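Local coordinates for cell cycle regulatory protein GcrA (Caulobacter crescentus, PDB 5YIU) that regulates the cell cycle as a transcription activator, binding DNA through a small helical domain, at residues Ser13-Leu18 and Asn38-Lys43. Sequence-based numbering, arbitrary orientation. Where two conformers were deposited one is given.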
loop_
_atom_site.group_PDB
_atom_site.type_symbol
_atom_site.label_atom_id
_atom_site.label_comp_id
_atom_site.label_asym_id
_atom_site.label_seq_id
_atom_site.Cartn_x
_atom_site.Cartn_y
_atom_site.Cartn_z
ATOM N N SER A 13 -0.133 0.926 8.247
ATOM C CA SER A 13 -1.360 1.358 8.905
ATOM C C SER A 13 -2.272 2.106 7.940
ATOM O O SER A 13 -3.487 1.877 7.928
ATOM C CB SER A 13 -1.028 2.226 10.117
ATOM O OG SER A 13 -2.205 2.753 10.715
ATOM N N THR A 14 -1.698 2.982 7.132
ATOM C CA THR A 14 -2.454 3.715 6.132
ATOM C C THR A 14 -3.055 2.783 5.079
ATOM O O THR A 14 -4.231 2.897 4.727
ATOM C CB THR A 14 -1.561 4.760 5.456
ATOM O OG1 THR A 14 -1.180 5.744 6.427
ATOM C CG2 THR A 14 -2.272 5.440 4.297
ATOM N N LEU A 15 -2.250 1.856 4.571
ATOM C CA LEU A 15 -2.743 0.919 3.570
ATOM C C LEU A 15 -3.916 0.124 4.119
ATOM O O LEU A 15 -4.944 -0.045 3.446
ATOM C CB LEU A 15 -1.618 -0.020 3.129
ATOM C CG LEU A 15 -1.986 -1.093 2.091
ATOM C CD1 LEU A 15 -0.795 -1.397 1.181
ATOM C CD2 LEU A 15 -2.443 -2.372 2.769
ATOM N N LYS A 16 -3.752 -0.376 5.338
ATOM C CA LYS A 16 -4.772 -1.199 5.967
ATOM C C LYS A 16 -6.085 -0.434 6.128
ATOM O O LYS A 16 -7.145 -0.931 5.737
ATOM C CB LYS A 16 -4.262 -1.712 7.309
ATOM C CG LYS A 16 -5.251 -2.551 8.085
ATOM C CD LYS A 16 -4.633 -2.984 9.401
ATOM C CE LYS A 16 -5.697 -3.437 10.373
ATOM N NZ LYS A 16 -5.120 -3.819 11.691
ATOM N N LYS A 17 -6.021 0.776 6.679
ATOM C CA LYS A 17 -7.220 1.585 6.881
ATOM C C LYS A 17 -7.923 1.890 5.565
ATOM O O LYS A 17 -9.136 1.721 5.443
ATOM C CB LYS A 17 -6.868 2.893 7.596
ATOM C CG LYS A 17 -6.505 2.734 9.063
ATOM C CD LYS A 17 -5.930 4.029 9.629
ATOM C CE LYS A 17 -5.798 3.967 11.152
ATOM N NZ LYS A 17 -5.424 5.286 11.743
ATOM N N LEU A 18 -7.159 2.332 4.576
ATOM C CA LEU A 18 -7.726 2.692 3.284
ATOM C C LEU A 18 -8.301 1.487 2.549
ATOM O O LEU A 18 -9.336 1.584 1.880
ATOM C CB LEU A 18 -6.696 3.416 2.420
ATOM C CG LEU A 18 -6.199 4.750 2.980
ATOM C CD1 LEU A 18 -5.234 5.406 1.997
ATOM C CD2 LEU A 18 -7.360 5.693 3.333
ATOM N N ASN A 38 0.246 -2.464 -8.356
ATOM C CA ASN A 38 0.510 -3.881 -8.171
ATOM C C ASN A 38 1.296 -4.179 -6.902
ATOM O O ASN A 38 1.092 -5.220 -6.278
ATOM C CB ASN A 38 1.234 -4.459 -9.388
ATOM C CG ASN A 38 0.317 -4.622 -10.588
ATOM O OD1 ASN A 38 -0.886 -4.367 -10.508
ATOM N ND2 ASN A 38 0.888 -5.047 -11.708
ATOM N N ALA A 39 2.182 -3.265 -6.506
ATOM C CA ALA A 39 2.937 -3.481 -5.282
ATOM C C ALA A 39 2.016 -3.361 -4.059
ATOM O O ALA A 39 2.164 -4.108 -3.082
ATOM C CB ALA A 39 4.114 -2.521 -5.190
ATOM N N VAL A 40 1.045 -2.450 -4.124
ATOM C CA VAL A 40 0.031 -2.360 -3.078
ATOM C C VAL A 40 -0.761 -3.670 -2.983
ATOM O O VAL A 40 -0.982 -4.198 -1.895
ATOM C CB VAL A 40 -0.903 -1.152 -3.314
ATOM C CG1 VAL A 40 -2.149 -1.252 -2.454
ATOM C CG2 VAL A 40 -0.159 0.157 -3.050
ATOM N N ILE A 41 -1.179 -4.201 -4.131
ATOM C CA ILE A 41 -1.900 -5.472 -4.143
ATOM C C ILE A 41 -1.078 -6.584 -3.487
ATOM O O ILE A 41 -1.582 -7.334 -2.649
ATOM C CB ILE A 41 -2.317 -5.877 -5.575
ATOM C CG1 ILE A 41 -3.413 -4.926 -6.074
ATOM C CG2 ILE A 41 -2.789 -7.335 -5.615
ATOM C CD1 ILE A 41 -3.745 -5.059 -7.565
ATOM N N GLY A 42 0.201 -6.668 -3.832
ATOM C CA GLY A 42 1.047 -7.664 -3.214
ATOM C C GLY A 42 1.099 -7.538 -1.703
ATOM O O GLY A 42 1.082 -8.546 -0.980
ATOM N N LYS A 43 1.199 -6.308 -1.211
ATOM C CA LYS A 43 1.241 -6.079 0.230
ATOM C C LYS A 43 -0.079 -6.445 0.910
ATOM O O LYS A 43 -0.072 -7.038 1.986
ATOM C CB LYS A 43 1.635 -4.628 0.531
ATOM C CG LYS A 43 1.790 -4.305 2.008
ATOM C CD LYS A 43 2.839 -5.173 2.678
ATOM C CE LYS A 43 3.126 -4.679 4.082
ATOM N NZ LYS A 43 4.117 -5.558 4.775
#
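Leu15 of helix 9-21 reaches across to Val40 and Lys43 of helix 37-47, and the pair of helices illustrates how a very small domain can build a core from a few aliphatic side chains. The apolar part of the contact rests on one methyl group. CD1 of Leu15 lies 3.9 Å from CG1 of Val40, while CA of Leu15 and CA of Val40 stay 7.9 Å apart, a separation that the side chains span. Leu15 points at the opposing helix, with CG opposite the backbone N (chi1 179°), which sends CD1 across the interface; the CB of Val40 points across rather than at helix 9-21, and its CG1, the branch anti to the backbone N, makes the touch. The two side chains run past one another in opposite senses. The area buried between the segments is modest, 120 Å², and other residues add to the core around it: Val44 and Leu47, further along helix 37-47, also touch Leu15, Trp7 packs on it from a loop, and Ala29 of helix 25-32 meets Val40.

This is the tri-helical core of a helix-turn-helix domain, consistent with the GcrA family. Helices 25-32 and 37-47 form the helix-turn-helix pair, and by analogy with other such domains helix 37-47 is the probable recognition helix, with helix 9-21 packed against it.

The second kind of contact uses the aliphatic part of a lysine. CG of Lys43 sits 4.0 Å from CD1 of Leu15, with its CB almost as near at 4.1 Å, so the methyl group lies against the base of the chain. The chain bends at the CB-CG bond (chi2 59°) and then runs on extended, carrying the ammonium group away from helix 9-21 while the methylenes at the root remain on the leucine. Trp7 touches Lys43 as well as Leu15.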